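Local coordinates for protein CalS11 (Micromonospora echinospora, PDB 3TOS) that probably acts as an S-adenosylmethionine-dependent O-methyltransferase in the making of calicheamicin, and is seen here with S-adenosyl-L-homocysteine bound, at residues A138-K141 with E142-A146; S33-T37 with E38-N42; K197-L200 with E201-P205. All blocks are in the same frame, centred on the assembly; numbering follows the deposited sequence.

Contact 1: residues A138-K141 with E142-A146; sequences AYLK and EVLDA
Val143 lays its CG2 methyl over one face of the Tyr139 ring, a CH-pi contact in which the methyl carbon sits 4.1 Å from the ring centroid and 23° off the normal. It is displaced toward the phenol end, so that CZ of Tyr139 is the ring atom closest to CG2 of Val143, at 3.8 Å. The methyl reaches back one turn because CG2 stands beside its own backbone N, with CG1 anti to it (chi1 169°). On the solvent side, Lys141 and Asp145 form a second pair. The lysine chain bends at chi2 (59°), which carries its end round toward the carboxylate. Direct contact is a long salt bridge, NZ of Lys141 to OD1 of Asp145 at 3.6 Å, and a water lies between the two atoms, though so close to OD1 that this leg is doubtful in detail. The same NZ also donates to the backbone O of Ser160. All this is i to i+4 spacing on helix 136-148, one of the helices flanking the Rossmann-like sheet, and the regular backbone bonds hold it in step, for example Asp145 N to Lys141 O at 2.8 Å. On the inner side Leu140 and Leu144 touch loosely, CG of Leu140 lying 4.3 Å from CD1 of Leu144; both rest on Leu162 of strand 160-164, while helix 82-94 meets them through Leu84 and Ala88. The phenol OH of Tyr139 is hydrogen-bonded to Leu29 O of the second subunit, and Phe47 of that subunit packs on Tyr139.

Contact 2: residues S33-T37 with E38-N42; sequences SPIPT and EELVN
Pro36 and Glu39 are joined by the first backbone bond of a tight turn: Glu39 N donates to Pro36 O at 2.9 Å, and Leu40 N follows with a longer bond to Thr37 O, 3.3 Å. Both are i to i+3 links. In each the N-H is fairly straight, yet the donor stands above the carbonyl plane, by 47° at Pro36 and 63° at Thr37. A water extends the turn, donating to Thr37 O and accepting from Val41 N. Just before it, Ser33 OG accepts from Ile35 N, an ST turn.

The side chains fold back over this frame. Leu40 turns its CD2 methyl into the bend between Ser33 and Ile35, 4.1 Å from OG of Ser33 and 4.2 Å from CB of Ile35. Ile35 is modelled in two conformers; in the one given, CG2 crosses the Glu39 side chain at about a right angle, 3.6 Å from CB of Glu39. Cutting Leu40 back to an alanine removes the CD2 methyl and is likely to leave a gap against Ser33 and CB of Ile35. Glu38 doubles back on Pro36: with CG between the backbone N and the carbonyl carbon (chi1 76°) and a second bend at chi2, its OE2 comes within 3.4 Å of CB of Pro36. At the far end, Asn42 ND2 reaches back to OE1 of Glu39, donating at 2.9 Å from above the carboxylate plane.

Ser33 OG is also hydrogen-bonded to Tyr139 OH of the second subunit, whose Tyr136 and Phe80 pack on Ile35 and Pro36. The whole turn belongs to the loop linking helix 17-31 to helix 50-65, set against that neighbouring subunit.

Contact 3: residues K197-L200 with E201-P205; sequences KAVL and EAIRP
Lys197 and Glu201 make a close salt bridge one helical turn apart, NZ of Lys197 donating to OE2 of Glu201 at 2.8 Å. The ammonium comes in on the syn lone pair of OE2, the side facing the other oxygen. A water donates to OE1 of Glu201 and accepts from NZ, so both carboxylate oxygens are linked to the ammonium, one directly and one through the water. The lysine chain runs extended until its last torsion, where a bend (chi4 -75°) swings NZ onto the carboxylate. The two chains cross at a slant, CG of Lys197 coming to 3.5 Å from OE2 of Glu201.

Along the backbone the i to i+4 pattern continues: Glu201 N to Lys197 O at 3.1 Å, then Ala202 N to Ala198 O and Ile203 N to Val199 O. On the buried side, Val199 and Ile203 meet through their methyls, CG1 of Val199 at 4.0 Å from CG2 of Ile203. Ile203 has its CG1 branch between the backbone N and the carbonyl carbon (chi1 66°), which brings that atom to 3.5 Å from O of Val199.

Outward from here, Phe188 of strand 183-188 takes Val199 and Leu200, and Ile183 and Ala186 of that strand take Ile203. Helix 167-177 packs on Ala198, Val199 and Ala202, while Val233 of helix 225-233 touches both partners of the salt bridge. An amphipathic helix laid on a parallel strand in this way is the alpha/beta layering of the Rossmann-like methyltransferase fold.

In the fold
Contacts 1 and 3 lie on two helices that pack against the central sheet, their centres about 28 Å apart, and both belong to the methyltransferase domain. The Leu140 side chain of contact 1 is about 9 Å from a bound S-adenosyl-L-homocysteine. In contact 3 that of Val199 is about 7 Å from one and packs on the pocket residue Val167, a second-shell position. Contact 2, in the loop between helices 17-31 and 50-65, has its centre about 44 Å from that of contact 3; its Glu39 side chain also lies about 7 Å from a bound S-adenosyl-L-homocysteine. Contacts 1 and 2 stay about 10 Å apart at their nearest atoms within the chain, yet contact 1 of one subunit meets contact 2 of another.

Contact 1: residues A138-K141 with E142-A146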
loop_
_atom_site.group_PDB
_atom_site.type_symbol
_atom_site.label_atom_id
_atom_site.label_comp_id
_atom_site.label_asym_id
_atom_site.label_seq_id
_atom_site.Cartn_x
_atom_site.Cartn_y
_atom_site.Cartn_z
ATOM N N ALA B 138 26.105 -8.579 -41.690
ATOM C CA ALA B 138 26.482 -9.971 -41.524
ATOM C C ALA B 138 27.244 -10.225 -40.238
ATOM O O ALA B 138 27.043 -11.251 -39.578
ATOM C CB ALA B 138 27.261 -10.467 -42.736
ATOM N N TYR B 139 28.146 -9.307 -39.897
ATOM C CA TYR B 139 28.888 -9.378 -38.641
ATOM C C TYR B 139 27.938 -9.241 -37.447
ATOM O O TYR B 139 27.988 -10.039 -36.521
ATOM C CB TYR B 139 30.007 -8.313 -38.592
ATOM C CG TYR B 139 30.628 -8.183 -37.226
ATOM C CD1 TYR B 139 31.593 -9.055 -36.796
ATOM C CD2 TYR B 139 30.241 -7.142 -36.359
ATOM C CE1 TYR B 139 32.144 -8.929 -35.547
ATOM C CE2 TYR B 139 30.790 -7.022 -35.106
ATOM C CZ TYR B 139 31.761 -7.903 -34.723
ATOM O OH TYR B 139 32.387 -7.697 -33.484
ATOM N N LEU B 140 27.054 -8.253 -37.463
ATOM C CA LEU B 140 26.132 -8.127 -36.361
ATOM C C LEU B 140 25.232 -9.355 -36.250
ATOM O O LEU B 140 24.918 -9.783 -35.094
ATOM C CB LEU B 140 25.317 -6.830 -36.531
ATOM C CG LEU B 140 24.254 -6.513 -35.473
ATOM C CD1 LEU B 140 24.784 -6.493 -34.039
ATOM C CD2 LEU B 140 23.539 -5.197 -35.790
ATOM N N LYS B 141 24.810 -9.932 -37.400
ATOM C CA LYS B 141 24.031 -11.171 -37.318
ATOM C C LYS B 141 24.876 -12.305 -36.699
ATOM O O LYS B 141 24.343 -13.136 -35.948
ATOM C CB LYS B 141 23.553 -11.555 -38.695
ATOM C CG LYS B 141 22.660 -12.766 -38.757
ATOM C CD LYS B 141 21.420 -12.575 -37.930
ATOM C CE LYS B 141 20.386 -13.715 -38.231
ATOM N NZ LYS B 141 19.258 -13.731 -37.281
ATOM N N GLU B 142 26.182 -12.334 -36.985
ATOM C CA GLU B 142 27.044 -13.370 -36.326
ATOM C C GLU B 142 27.048 -13.176 -34.808
ATOM O O GLU B 142 27.052 -14.157 -34.049
ATOM C CB GLU B 142 28.512 -13.273 -36.773
ATOM C CG GLU B 142 28.760 -13.839 -38.061
ATOM C CD GLU B 142 30.248 -13.860 -38.299
ATOM O OE1 GLU B 142 30.767 -12.821 -38.824
ATOM O OE2 GLU B 142 30.910 -14.833 -37.823
ATOM N N VAL B 143 27.122 -11.926 -34.378
ATOM C CA VAL B 143 27.120 -11.632 -32.947
ATOM C C VAL B 143 25.804 -12.074 -32.294
ATOM O O VAL B 143 25.796 -12.785 -31.249
ATOM C CB VAL B 143 27.355 -10.115 -32.682
ATOM C CG1 VAL B 143 27.083 -9.763 -31.207
ATOM C CG2 VAL B 143 28.836 -9.690 -33.035
ATOM N N LEU B 144 24.694 -11.724 -32.907
ATOM C CA LEU B 144 23.370 -12.090 -32.339
ATOM C C LEU B 144 23.223 -13.614 -32.362
ATOM O O LEU B 144 22.771 -14.207 -31.383
ATOM C CB LEU B 144 22.241 -11.410 -33.130
ATOM C CG LEU B 144 22.290 -9.905 -32.925
ATOM C CD1 LEU B 144 21.339 -9.212 -33.958
ATOM C CD2 LEU B 144 22.045 -9.554 -31.455
ATOM N N ASP B 145 23.660 -14.257 -33.450
ATOM C CA ASP B 145 23.594 -15.711 -33.503
ATOM C C ASP B 145 24.463 -16.358 -32.425
ATOM O O ASP B 145 24.138 -17.411 -31.914
ATOM C CB ASP B 145 24.102 -16.223 -34.846
ATOM C CG ASP B 145 23.120 -16.012 -35.998
ATOM O OD1 ASP B 145 21.937 -15.705 -35.788
ATOM O OD2 ASP B 145 23.553 -16.244 -37.131
ATOM N N ALA B 146 25.563 -15.721 -32.070
ATOM C CA ALA B 146 26.415 -16.258 -30.981
ATOM C C ALA B 146 25.698 -16.260 -29.633
ATOM O O ALA B 146 25.796 -17.262 -28.876
ATOM C CB ALA B 146 27.704 -15.478 -30.903
HETATM O O HOH W 1 20.420 -13.954 -35.017
#

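Contact 2: residues S33-T37 with E38-N42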
loop_
_atom_site.group_PDB
_atom_site.type_symbol
_atom_site.label_atom_id
_atom_site.label_comp_id
_atom_site.label_asym_id
_atom_site.label_seq_id
_atom_site.Cartn_x
_atom_site.Cartn_y
_atom_site.Cartn_z
ATOM N N SER B 33 45.347 -5.170 -22.996
ATOM C CA SER B 33 45.109 -5.755 -21.657
ATOM C C SER B 33 46.028 -6.964 -21.391
ATOM O O SER B 33 46.259 -7.752 -22.279
ATOM C CB SER B 33 43.670 -6.227 -21.596
ATOM O OG SER B 33 43.355 -6.687 -20.321
ATOM N N PRO B 34 46.492 -7.104 -20.150
ATOM C CA PRO B 34 47.143 -8.317 -19.700
ATOM C C PRO B 34 46.165 -9.446 -19.379
ATOM O O PRO B 34 46.626 -10.589 -19.185
ATOM C CB PRO B 34 47.852 -7.894 -18.410
ATOM C CG PRO B 34 46.951 -6.786 -17.855
ATOM C CD PRO B 34 46.496 -6.052 -19.115
ATOM N N ILE B 35 44.867 -9.184 -19.364
ATOM C CA ILE B 35 43.915 -10.261 -19.090
ATOM C C ILE B 35 44.025 -11.250 -20.290
ATOM O O ILE B 35 44.050 -10.832 -21.486
ATOM C CB ILE B 35 42.478 -9.699 -19.066
ATOM C CG1 ILE B 35 42.334 -8.770 -17.866
ATOM C CG2 ILE B 35 41.427 -10.823 -18.947
ATOM C CD1 ILE B 35 40.962 -7.923 -18.039
ATOM N N PRO B 36 44.027 -12.558 -20.010
ATOM C CA PRO B 36 44.124 -13.576 -21.079
ATOM C C PRO B 36 43.001 -13.348 -22.088
ATOM O O PRO B 36 41.889 -13.013 -21.648
ATOM C CB PRO B 36 43.967 -14.899 -20.314
ATOM C CG PRO B 36 44.290 -14.635 -18.956
ATOM C CD PRO B 36 44.069 -13.150 -18.678
ATOM N N THR B 37 43.267 -13.542 -23.379
ATOM C CA THR B 37 42.277 -13.340 -24.419
ATOM C C THR B 37 40.895 -13.914 -24.095
ATOM O O THR B 37 39.853 -13.248 -24.291
ATOM C CB THR B 37 42.784 -13.843 -25.785
ATOM O OG1 THR B 37 44.031 -13.172 -26.009
ATOM C CG2 THR B 37 41.743 -13.483 -26.948
ATOM N N GLU B 38 40.905 -15.164 -23.616
ATOM C CA GLU B 38 39.654 -15.918 -23.419
ATOM C C GLU B 38 38.879 -15.422 -22.191
ATOM O O GLU B 38 37.730 -15.858 -21.979
ATOM C CB GLU B 38 39.936 -17.427 -23.332
ATOM C CG GLU B 38 40.517 -17.828 -22.019
ATOM C CD GLU B 38 42.036 -17.620 -21.950
ATOM O OE1 GLU B 38 42.694 -17.178 -22.951
ATOM O OE2 GLU B 38 42.574 -17.904 -20.854
ATOM N N GLU B 39 39.474 -14.512 -21.409
ATOM C CA GLU B 39 38.801 -13.994 -20.187
ATOM C C GLU B 39 38.268 -12.576 -20.404
ATOM O O GLU B 39 37.620 -12.045 -19.553
ATOM C CB GLU B 39 39.685 -13.973 -18.900
ATOM C CG GLU B 39 40.055 -15.391 -18.416
ATOM C CD GLU B 39 38.895 -16.138 -17.855
ATOM O OE1 GLU B 39 37.878 -15.520 -17.489
ATOM O OE2 GLU B 39 39.012 -17.374 -17.710
ATOM N N LEU B 40 38.544 -11.982 -21.556
ATOM C CA LEU B 40 38.121 -10.610 -21.774
ATOM C C LEU B 40 36.607 -10.509 -21.681
ATOM O O LEU B 40 36.072 -9.585 -21.066
ATOM C CB LEU B 40 38.586 -10.118 -23.143
ATOM C CG LEU B 40 40.049 -9.700 -23.260
ATOM C CD1 LEU B 40 40.389 -9.421 -24.715
ATOM C CD2 LEU B 40 40.306 -8.464 -22.404
ATOM N N VAL B 41 35.917 -11.478 -22.270
ATOM C CA VAL B 41 34.448 -11.461 -22.235
ATOM C C VAL B 41 33.838 -11.794 -20.880
ATOM O O VAL B 41 32.612 -11.746 -20.723
ATOM C CB VAL B 41 33.797 -12.350 -23.362
ATOM C CG1 VAL B 41 34.176 -11.797 -24.806
ATOM C CG2 VAL B 41 34.101 -13.851 -23.208
ATOM N N ASN B 42 34.670 -12.036 -19.874
ATOM C CA ASN B 42 34.239 -12.306 -18.504
ATOM C C ASN B 42 34.577 -11.130 -17.584
ATOM O O ASN B 42 34.354 -11.191 -16.365
ATOM C CB ASN B 42 34.908 -13.619 -17.939
ATOM C CG ASN B 42 34.460 -14.837 -18.666
ATOM O OD1 ASN B 42 33.342 -14.882 -19.179
ATOM N ND2 ASN B 42 35.307 -15.850 -18.718
HETATM O O HOH W 2 37.232 -13.077 -24.291
#

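Contact 3: residues K197-L200 with E201-P205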
loop_
_atom_site.group_PDB
_atom_site.type_symbol
_atom_site.label_atom_id
_atom_site.label_comp_id
_atom_site.label_asym_id
_atom_site.label_seq_id
_atom_site.Cartn_x
_atom_site.Cartn_y
_atom_site.Cartn_z
ATOM N N LYS B 197 8.352 10.030 -38.165
ATOM C CA LYS B 197 6.935 10.216 -38.443
ATOM C C LYS B 197 6.333 9.026 -39.178
ATOM O O LYS B 197 5.275 8.532 -38.773
ATOM C CB LYS B 197 6.732 11.498 -39.292
ATOM C CG LYS B 197 5.215 11.806 -39.566
ATOM C CD LYS B 197 5.111 13.128 -40.337
ATOM C CE LYS B 197 3.656 13.600 -40.491
ATOM N NZ LYS B 197 2.999 12.774 -41.496
ATOM N N ALA B 198 7.005 8.577 -40.233
ATOM C CA ALA B 198 6.496 7.431 -40.997
ATOM C C ALA B 198 6.387 6.167 -40.135
ATOM O O ALA B 198 5.434 5.382 -40.299
ATOM C CB ALA B 198 7.442 7.153 -42.187
ATOM N N VAL B 199 7.379 5.934 -39.273
ATOM C CA VAL B 199 7.356 4.713 -38.516
ATOM C C VAL B 199 6.333 4.806 -37.409
ATOM O O VAL B 199 5.629 3.840 -37.145
ATOM C CB VAL B 199 8.752 4.405 -37.959
ATOM C CG1 VAL B 199 8.659 3.273 -36.922
ATOM C CG2 VAL B 199 9.699 4.014 -39.109
ATOM N N LEU B 200 6.181 5.977 -36.777
ATOM C CA LEU B 200 5.142 6.114 -35.757
ATOM C C LEU B 200 3.789 5.799 -36.369
ATOM O O LEU B 200 2.951 5.109 -35.758
ATOM C CB LEU B 200 5.093 7.564 -35.226
ATOM C CG LEU B 200 6.050 7.902 -34.115
ATOM C CD1 LEU B 200 5.992 9.454 -33.946
ATOM C CD2 LEU B 200 5.669 7.154 -32.786
ATOM N N GLU B 201 3.548 6.325 -37.564
ATOM C CA GLU B 201 2.224 6.067 -38.250
ATOM C C GLU B 201 2.020 4.557 -38.543
ATOM O O GLU B 201 0.900 4.018 -38.366
ATOM C CB GLU B 201 2.158 6.894 -39.541
ATOM C CG GLU B 201 1.960 8.347 -39.263
ATOM C CD GLU B 201 2.344 9.252 -40.408
ATOM O OE1 GLU B 201 2.996 8.802 -41.380
ATOM O OE2 GLU B 201 2.029 10.472 -40.302
ATOM N N ALA B 202 3.084 3.906 -39.001
ATOM C CA ALA B 202 3.043 2.485 -39.360
ATOM C C ALA B 202 2.814 1.532 -38.156
ATOM O O ALA B 202 2.077 0.539 -38.295
ATOM C CB ALA B 202 4.376 2.084 -40.096
ATOM N N ILE B 203 3.441 1.831 -37.008
ATOM C CA ILE B 203 3.392 0.874 -35.917
ATOM C C ILE B 203 2.097 0.948 -35.112
ATOM O O ILE B 203 1.799 0.005 -34.372
ATOM C CB ILE B 203 4.588 1.001 -34.941
ATOM C CG1 ILE B 203 4.549 2.344 -34.206
ATOM C CG2 ILE B 203 5.907 0.736 -35.642
ATOM C CD1 ILE B 203 5.539 2.408 -33.039
ATOM N N ARG B 204 1.309 2.016 -35.275
ATOM C CA ARG B 204 0.173 2.214 -34.405
ATOM C C ARG B 204 -0.792 1.024 -34.305
ATOM O O ARG B 204 -1.224 0.721 -33.193
ATOM C CB ARG B 204 -0.619 3.490 -34.811
ATOM C CG ARG B 204 -1.549 3.962 -33.734
ATOM C CD ARG B 204 -2.190 5.282 -34.036
ATOM N NE ARG B 204 -3.130 5.568 -32.979
ATOM C CZ ARG B 204 -3.612 6.779 -32.758
ATOM N NH1 ARG B 204 -3.225 7.787 -33.553
ATOM N NH2 ARG B 204 -4.474 6.969 -31.763
ATOM N N PRO B 205 -1.117 0.336 -35.445
ATOM C CA PRO B 205 -2.149 -0.718 -35.303
ATOM C C PRO B 205 -1.636 -1.953 -34.559
ATOM O O PRO B 205 -2.405 -2.866 -34.256
ATOM C CB PRO B 205 -2.547 -1.038 -36.766
ATOM C CG PRO B 205 -2.032 0.065 -37.589
ATOM C CD PRO B 205 -0.819 0.632 -36.856
HETATM O O HOH W 3 4.568 10.346 -42.935
#